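Local coordinates for protein CSE1 (Thermus thermophilus, PDB 4AN8) that forms part of the Cascade ribonucleoprotein complex, which probably uses CRISPR RNA to target invading viral and plasmid nucleic acids in adaptive immunity, at residues A184-P189 with H277-V282; S367-P372 with R443-V448. All blocks are in the same frame, centred on the assembly; numbering follows the deposited sequence.

Contact 1. Residues A184-P189 with H277-V282; sequences APVARP and HRDPMV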
ATOM      1  N   ALA A 184      12.761   5.954   0.289  1.00 19.65           N
ATOM      2  CA  ALA A 184      12.304   5.680  -1.057  1.00 19.65           C
ATOM      3  C   ALA A 184      10.896   6.241  -1.113  1.00 19.65           C
ATOM      4  O   ALA A 184      10.331   6.583  -0.061  1.00 19.65           O
ATOM      5  CB  ALA A 184      12.324   4.183  -1.320  1.00 17.23           C
ATOM      6  N   PRO A 185      10.321   6.371  -2.321  1.00 22.57           N
ATOM      7  CA  PRO A 185       9.102   7.189  -2.464  1.00 22.57           C
ATOM      8  C   PRO A 185       7.863   6.698  -1.725  1.00 22.57           C
ATOM      9  O   PRO A 185       7.049   7.524  -1.302  1.00 22.57           O
ATOM     10  CB  PRO A 185       8.824   7.169  -3.977  1.00 18.93           C
ATOM     11  CG  PRO A 185      10.105   6.822  -4.605  1.00 18.93           C
ATOM     12  CD  PRO A 185      10.876   5.962  -3.625  1.00 18.93           C
ATOM     13  N   VAL A 186       7.669   5.390  -1.601  1.00 22.01           N
ATOM     14  CA  VAL A 186       6.487   4.916  -0.900  1.00 22.01           C
ATOM     15  C   VAL A 186       6.816   4.120   0.350  1.00 22.01           C
ATOM     16  O   VAL A 186       6.055   3.269   0.759  1.00 22.01           O
ATOM     17  CB  VAL A 186       5.501   4.139  -1.834  1.00 19.48           C
ATOM     18  CG1 VAL A 186       4.753   5.132  -2.746  1.00 19.48           C
ATOM     19  CG2 VAL A 186       6.239   3.069  -2.644  1.00 19.48           C
ATOM     20  N   ALA A 187       7.944   4.424   0.973  1.00 18.99           N
ATOM     21  CA  ALA A 187       8.307   3.808   2.248  1.00 18.99           C
ATOM     22  C   ALA A 187       7.221   3.936   3.328  1.00 18.99           C
ATOM     23  O   ALA A 187       6.998   2.988   4.096  1.00 18.99           O
ATOM     24  CB  ALA A 187       9.616   4.386   2.759  1.00 22.37           C
ATOM     25  N   ARG A 188       6.555   5.093   3.374  1.00 20.47           N
ATOM     26  CA  ARG A 188       5.635   5.434   4.468  1.00 20.47           C
ATOM     27  C   ARG A 188       4.139   5.255   4.175  1.00 20.47           C
ATOM     28  O   ARG A 188       3.388   4.848   5.054  1.00 20.47           O
ATOM     29  CB  ARG A 188       5.850   6.887   4.944  1.00 25.72           C
ATOM     30  CG  ARG A 188       7.292   7.293   5.189  1.00 25.72           C
ATOM     31  CD  ARG A 188       7.924   6.385   6.235  1.00 25.72           C
ATOM     32  NE  ARG A 188       9.373   6.568   6.313  1.00 25.72           N
ATOM     33  CZ  ARG A 188      10.152   6.016   7.240  1.00 25.72           C
ATOM     34  NH1 ARG A 188       9.650   5.229   8.193  1.00 25.72           N
ATOM     35  NH2 ARG A 188      11.443   6.247   7.210  1.00 25.72           N
ATOM     36  N   PRO A 189       3.688   5.627   2.961  1.00 17.57           N
ATOM     37  CA  PRO A 189       2.238   5.747   2.843  1.00 17.57           C
ATOM     38  C   PRO A 189       1.595   4.426   2.550  1.00 17.57           C
ATOM     39  O   PRO A 189       2.245   3.512   2.031  1.00 17.57           O
ATOM     40  CB  PRO A 189       2.052   6.685   1.640  1.00 16.55           C
ATOM     41  CG  PRO A 189       3.293   6.483   0.832  1.00 16.55           C
ATOM     42  CD  PRO A 189       4.395   6.191   1.800  1.00 16.55           C
ATOM     43  N   HIS A 277       3.830  16.983  -6.623  1.00 26.53           N
ATOM     44  CA  HIS A 277       3.343  15.671  -7.035  1.00 26.53           C
ATOM     45  C   HIS A 277       2.895  14.766  -5.892  1.00 26.53           C
ATOM     46  O   HIS A 277       3.600  14.576  -4.916  1.00 26.53           O
ATOM     47  CB  HIS A 277       4.427  14.958  -7.847  1.00 27.77           C
ATOM     48  CG  HIS A 277       4.069  13.555  -8.232  1.00 27.77           C
ATOM     49  ND1 HIS A 277       3.332  13.255  -9.358  1.00 27.77           N
ATOM     50  CD2 HIS A 277       4.344  12.372  -7.636  1.00 27.77           C
ATOM     51  CE1 HIS A 277       3.186  11.947  -9.448  1.00 27.77           C
ATOM     52  NE2 HIS A 277       3.780  11.388  -8.411  1.00 27.77           N
ATOM     53  N   ARG A 278       1.714  14.194  -6.031  1.00 25.46           N
ATOM     54  CA  ARG A 278       1.241  13.168  -5.113  1.00 25.46           C
ATOM     55  C   ARG A 278       1.076  11.884  -5.904  1.00 25.46           C
ATOM     56  O   ARG A 278       0.455  11.871  -6.957  1.00 25.46           O
ATOM     57  CB  ARG A 278      -0.105  13.566  -4.488  1.00 38.83           C
ATOM     58  CG  ARG A 278      -0.758  12.473  -3.641  1.00 38.83           C
ATOM     59  CD  ARG A 278      -1.990  12.992  -2.877  1.00 38.83           C
ATOM     60  NE  ARG A 278      -2.975  13.609  -3.769  1.00 38.83           N
ATOM     61  CZ  ARG A 278      -4.169  13.089  -4.028  1.00 38.83           C
ATOM     62  NH1 ARG A 278      -4.527  11.960  -3.440  1.00 38.83           N
ATOM     63  NH2 ARG A 278      -5.007  13.698  -4.852  1.00 38.83           N
ATOM     64  N   ASP A 279       1.655  10.807  -5.406  1.00 24.57           N
ATOM     65  CA  ASP A 279       1.527   9.512  -6.065  1.00 24.57           C
ATOM     66  C   ASP A 279       0.035   9.119  -6.146  1.00 24.57           C
ATOM     67  O   ASP A 279      -0.723   9.310  -5.203  1.00 24.57           O
ATOM     68  CB  ASP A 279       2.361   8.465  -5.310  1.00 21.76           C
ATOM     69  CG  ASP A 279       2.408   7.134  -6.017  1.00 21.76           C
ATOM     70  OD1 ASP A 279       1.356   6.462  -6.024  1.00 21.76           O
ATOM     71  OD2 ASP A 279       3.489   6.740  -6.529  1.00 21.76           O
ATOM     72  N   PRO A 280      -0.395   8.603  -7.302  1.00 18.55           N
ATOM     73  CA  PRO A 280      -1.799   8.204  -7.498  1.00 18.55           C
ATOM     74  C   PRO A 280      -2.292   7.210  -6.441  1.00 18.55           C
ATOM     75  O   PRO A 280      -3.483   7.176  -6.168  1.00 18.55           O
ATOM     76  CB  PRO A 280      -1.771   7.508  -8.861  1.00 19.75           C
ATOM     77  CG  PRO A 280      -0.636   8.175  -9.594  1.00 19.75           C
ATOM     78  CD  PRO A 280       0.408   8.473  -8.532  1.00 19.75           C
ATOM     79  N   MET A 281      -1.412   6.399  -5.863  1.00 15.47           N
ATOM     80  CA  MET A 281      -1.889   5.393  -4.920  1.00 15.77           C
ATOM     81  C   MET A 281      -1.965   5.910  -3.487  1.00 15.24           C
ATOM     82  O   MET A 281      -2.361   5.185  -2.562  1.00 16.11           O
ATOM     83  CB  MET A 281      -1.039   4.135  -5.008  1.00 21.12           C
ATOM     84  CG  MET A 281      -1.287   3.354  -6.303  1.00 21.12           C
ATOM     85  SD  MET A 281      -0.088   2.010  -6.492  1.00 21.12           S
ATOM     86  CE  MET A 281      -0.573   1.360  -8.106  1.00 21.12           C
ATOM     87  N   VAL A 282      -1.600   7.177  -3.304  1.00 18.33           N
ATOM     88  CA  VAL A 282      -1.437   7.718  -1.973  1.00 17.96           C
ATOM     89  C   VAL A 282      -2.559   8.681  -1.637  1.00 18.88           C
ATOM     90  O   VAL A 282      -2.932   9.505  -2.460  1.00 19.65           O
ATOM     91  CB  VAL A 282      -0.076   8.444  -1.860  1.00 17.25           C
ATOM     92  CG1 VAL A 282       0.012   9.243  -0.574  1.00 17.25           C
ATOM     93  CG2 VAL A 282       1.066   7.442  -1.997  1.00 17.25           C
TER

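Contact 2. Residues S367-P372 with R443-V448; sequences SGLLTP and RFFARV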
ATOM      1  N   SER A 367     -20.171   1.068  -4.888  1.00 87.36           N
ATOM      2  CA  SER A 367     -20.383   1.774  -6.150  1.00 87.36           C
ATOM      3  C   SER A 367     -20.525   3.297  -6.022  1.00 87.36           C
ATOM      4  O   SER A 367     -20.023   4.043  -6.864  1.00 87.36           O
ATOM      5  CB  SER A 367     -21.581   1.186  -6.898  1.00 73.82           C
ATOM      6  OG  SER A 367     -22.713   1.095  -6.053  1.00 73.82           O
ATOM      7  N   GLY A 368     -21.204   3.759  -4.979  1.00 40.62           N
ATOM      8  CA  GLY A 368     -21.462   5.184  -4.841  1.00 40.62           C
ATOM      9  C   GLY A 368     -20.637   5.843  -3.752  1.00 40.62           C
ATOM     10  O   GLY A 368     -21.059   6.832  -3.155  1.00 40.62           O
ATOM     11  N   LEU A 369     -19.443   5.305  -3.517  1.00 33.45           N
ATOM     12  CA  LEU A 369     -18.638   5.708  -2.372  1.00 33.45           C
ATOM     13  C   LEU A 369     -18.412   7.218  -2.356  1.00 33.45           C
ATOM     14  O   LEU A 369     -18.543   7.856  -1.310  1.00 33.45           O
ATOM     15  CB  LEU A 369     -17.309   4.934  -2.332  1.00 33.00           C
ATOM     16  CG  LEU A 369     -16.323   5.417  -1.262  1.00 33.00           C
ATOM     17  CD1 LEU A 369     -16.906   5.141   0.114  1.00 33.00           C
ATOM     18  CD2 LEU A 369     -14.940   4.793  -1.412  1.00 33.00           C
ATOM     19  N   LEU A 370     -18.112   7.805  -3.509  1.00 37.74           N
ATOM     20  CA  LEU A 370     -17.752   9.224  -3.534  1.00 37.74           C
ATOM     21  C   LEU A 370     -18.904  10.191  -3.835  1.00 37.74           C
ATOM     22  O   LEU A 370     -18.692  11.264  -4.391  1.00 37.74           O
ATOM     23  CB  LEU A 370     -16.563   9.478  -4.471  1.00 32.32           C
ATOM     24  CG  LEU A 370     -15.208   8.884  -4.051  1.00 32.32           C
ATOM     25  CD1 LEU A 370     -14.095   9.326  -4.982  1.00 32.32           C
ATOM     26  CD2 LEU A 370     -14.851   9.256  -2.624  1.00 32.32           C
ATOM     27  N   THR A 371     -20.122   9.813  -3.458  1.00 38.50           N
ATOM     28  CA  THR A 371     -21.270  10.727  -3.516  1.00 38.50           C
ATOM     29  C   THR A 371     -21.457  11.383  -2.142  1.00 38.50           C
ATOM     30  O   THR A 371     -20.999  10.844  -1.137  1.00 38.50           O
ATOM     31  CB  THR A 371     -22.559   9.971  -3.898  1.00 35.33           C
ATOM     32  OG1 THR A 371     -22.845   8.987  -2.899  1.00 35.33           O
ATOM     33  CG2 THR A 371     -22.390   9.261  -5.246  1.00 35.33           C
ATOM     34  N   PRO A 372     -22.126  12.553  -2.092  1.00 36.49           N
ATOM     35  CA  PRO A 372     -22.352  13.287  -0.832  1.00 36.49           C
ATOM     36  C   PRO A 372     -23.080  12.471   0.235  1.00 36.49           C
ATOM     37  O   PRO A 372     -22.766  12.578   1.415  1.00 36.49           O
ATOM     38  CB  PRO A 372     -23.228  14.470  -1.269  1.00 36.82           C
ATOM     39  CG  PRO A 372     -22.853  14.702  -2.692  1.00 36.82           C
ATOM     40  CD  PRO A 372     -22.590  13.324  -3.264  1.00 36.82           C
ATOM     41  N   ARG A 443     -19.078  -5.058   5.915  1.00 37.88           N
ATOM     42  CA  ARG A 443     -20.515  -5.220   5.660  1.00 37.88           C
ATOM     43  C   ARG A 443     -21.167  -3.857   5.571  1.00 37.88           C
ATOM     44  O   ARG A 443     -21.893  -3.566   4.633  1.00 37.88           O
ATOM     45  CB  ARG A 443     -21.185  -6.026   6.772  1.00 79.09           C
ATOM     46  CG  ARG A 443     -20.434  -7.265   7.215  1.00 79.09           C
ATOM     47  CD  ARG A 443     -21.323  -8.127   8.106  1.00 79.09           C
ATOM     48  NE  ARG A 443     -22.162  -7.309   8.985  1.00 79.09           N
ATOM     49  CZ  ARG A 443     -21.995  -7.201  10.301  1.00 79.09           C
ATOM     50  NH1 ARG A 443     -21.021  -7.873  10.905  1.00 79.09           N
ATOM     51  NH2 ARG A 443     -22.808  -6.427  11.014  1.00 79.09           N
ATOM     52  N   PHE A 444     -20.893  -3.009   6.553  1.00 26.81           N
ATOM     53  CA  PHE A 444     -21.370  -1.634   6.492  1.00 26.81           C
ATOM     54  C   PHE A 444     -20.830  -0.923   5.239  1.00 26.81           C
ATOM     55  O   PHE A 444     -21.589  -0.308   4.490  1.00 26.81           O
ATOM     56  CB  PHE A 444     -20.945  -0.865   7.739  1.00 29.26           C
ATOM     57  CG  PHE A 444     -21.050   0.622   7.578  1.00 29.26           C
ATOM     58  CD1 PHE A 444     -22.272   1.269   7.763  1.00 29.26           C
ATOM     59  CD2 PHE A 444     -19.946   1.369   7.203  1.00 29.26           C
ATOM     60  CE1 PHE A 444     -22.378   2.641   7.592  1.00 29.26           C
ATOM     61  CE2 PHE A 444     -20.040   2.726   7.028  1.00 29.26           C
ATOM     62  CZ  PHE A 444     -21.255   3.372   7.209  1.00 29.26           C
ATOM     63  N   PHE A 445     -19.518  -1.029   5.013  1.00 28.37           N
ATOM     64  CA  PHE A 445     -18.858  -0.280   3.944  1.00 28.37           C
ATOM     65  C   PHE A 445     -19.470  -0.583   2.587  1.00 28.37           C
ATOM     66  O   PHE A 445     -19.718   0.328   1.789  1.00 28.37           O
ATOM     67  CB  PHE A 445     -17.347  -0.562   3.904  1.00 27.31           C
ATOM     68  CG  PHE A 445     -16.547   0.491   3.165  1.00 27.31           C
ATOM     69  CD1 PHE A 445     -16.733   1.842   3.435  1.00 27.31           C
ATOM     70  CD2 PHE A 445     -15.604   0.129   2.208  1.00 27.31           C
ATOM     71  CE1 PHE A 445     -15.989   2.807   2.776  1.00 27.31           C
ATOM     72  CE2 PHE A 445     -14.860   1.093   1.548  1.00 27.31           C
ATOM     73  CZ  PHE A 445     -15.058   2.437   1.832  1.00 27.31           C
ATOM     74  N   ALA A 446     -19.729  -1.858   2.328  1.00 34.81           N
ATOM     75  CA  ALA A 446     -20.369  -2.229   1.077  1.00 34.81           C
ATOM     76  C   ALA A 446     -21.739  -1.543   0.884  1.00 34.81           C
ATOM     77  O   ALA A 446     -22.209  -1.406  -0.245  1.00 34.81           O
ATOM     78  CB  ALA A 446     -20.497  -3.745   0.977  1.00 24.51           C
ATOM     79  N   ARG A 447     -22.375  -1.101   1.971  1.00 39.97           N
ATOM     80  CA  ARG A 447     -23.704  -0.493   1.850  1.00 39.97           C
ATOM     81  C   ARG A 447     -23.717   0.999   2.196  1.00 39.97           C
ATOM     82  O   ARG A 447     -24.754   1.563   2.537  1.00 39.97           O
ATOM     83  CB  ARG A 447     -24.725  -1.253   2.699  1.00 80.34           C
ATOM     84  CG  ARG A 447     -24.802  -2.736   2.385  1.00 80.34           C
ATOM     85  CD  ARG A 447     -25.890  -3.430   3.191  1.00 80.34           C
ATOM     86  NE  ARG A 447     -25.570  -4.834   3.445  1.00 80.34           N
ATOM     87  CZ  ARG A 447     -26.333  -5.665   4.153  1.00 80.34           C
ATOM     88  NH1 ARG A 447     -27.475  -5.233   4.682  1.00 80.34           N
ATOM     89  NH2 ARG A 447     -25.955  -6.929   4.335  1.00 80.34           N
ATOM     90  N   VAL A 448     -22.565   1.646   2.082  1.00 39.87           N
ATOM     91  CA  VAL A 448     -22.431   3.013   2.560  1.00 39.87           C
ATOM     92  C   VAL A 448     -23.385   3.997   1.864  1.00 39.87           C
ATOM     93  O   VAL A 448     -23.689   5.056   2.405  1.00 39.87           O
ATOM     94  CB  VAL A 448     -20.942   3.507   2.493  1.00 27.59           C
ATOM     95  CG1 VAL A 448     -20.560   3.918   1.075  1.00 27.59           C
ATOM     96  CG2 VAL A 448     -20.706   4.643   3.492  1.00 27.59           C
TER

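Contact 1. Residues A184-P189 with H277-V282
Asp-279 is the first residue of 277-282 to touch 184-189: its OD2 lies 4.3 Å from the Val-186 CG1 methyl, a loose van der Waals approach; its polar partners lie elsewhere. OD2 forms a salt bridge with Arg-58 of helix 50-67, which probably offsets much of the cost of burying this carboxylate. The other oxygen, OD1, turns back and accepts from the backbone N of Met-281, with N 2.8 Å from OD1, through its anti lone pair in a nearly straight bond (166°). Two grips thus fix the carboxylate's rotation. Pro-280 follows, its ring-locked phi suiting the second position of the type I turn from Asp-279 to Val-282. Val-282 makes the largest single contribution. With CG1 anti to the backbone N (chi1 169°), both its methyls reach the ring of Pro-189: CG2 sits 3.7 Å from Pro-189 CG, and CG1 is 4.0 Å from Pro-189 CB. Val-186 adds its CG1, 4.4 Å from Val-282 CG2. Compact, branched or cyclic side chains suit such packing. Asp at the first position of a type I turn, closing an Asx turn, is a familiar signature; here it shapes the loop before strand 284-286 that packs on the loop before strand 191-195.

Contact 2. Residues S367-P372 with R443-V448
Leu-369 meets Phe-445 and Val-448 through the end of its side chain. From CB, which lies beyond contact range of 443-448, the chain continues to CG, held anti to the backbone N (chi1 173°); this torsion carries the branch point toward the other segment. CG comes only to the limit of contact, 4.5 Å from Phe-445 CZ, and there the chain forks. CD1 goes deepest, coming obliquely to the ring, 3.7 Å from both CE1 and CZ of Phe-445 and 4.0 Å from Val-448 CG1. CD2 meets the ring at a single corner, 4.0 Å from Phe-445 CZ. Leucine suits this place because one flexible stem delivers two methyls, one of them to two partners at once. Its backbone belongs to a type I beta turn, Gly-368 to Thr-371, that leads directly into helix 372-403. Thr-371 is the N-cap residue of that helix, and the Gly-368 carbonyl oxygen accepts both its backbone N-H (N to O 3.1 Å) and its hydroxyl OG1 (2.8 Å), which ties the turn to the cap. Across the contact, Phe-445 rides the last turn of helix 429-446; its broad ring also stacks with Phe-441 and meets Phe-307. Val-448, just after the helix, sets CG1 between its backbone N and carbonyl carbon (chi1 79°), which presents it to the Leu-369 methyl, and it also packs on Ala-374 and Leu-378.

How the contacts relate
Both contacts are buried and mainly apolar, with no hydrogen bond crossing either, yet their settings differ. Contact 1 lies about 9 Å from the centre of the chain, measured centre to centre, and joins two loops that each lead into a strand; a buried carboxylate, salt-bridged to Arg-58, borders its aliphatic packing. Contact 2 is farther out, about 21 Å from that centre, and joins the turn leading into helix 372-403 to the C-terminal end of helix 429-446 and the residues just after it, with an aromatic ring in place of proline. They share no strand or helix: their centres are 25 Å apart, their nearest atoms about 10 Å, with contact 1 closing before contact 2 opens.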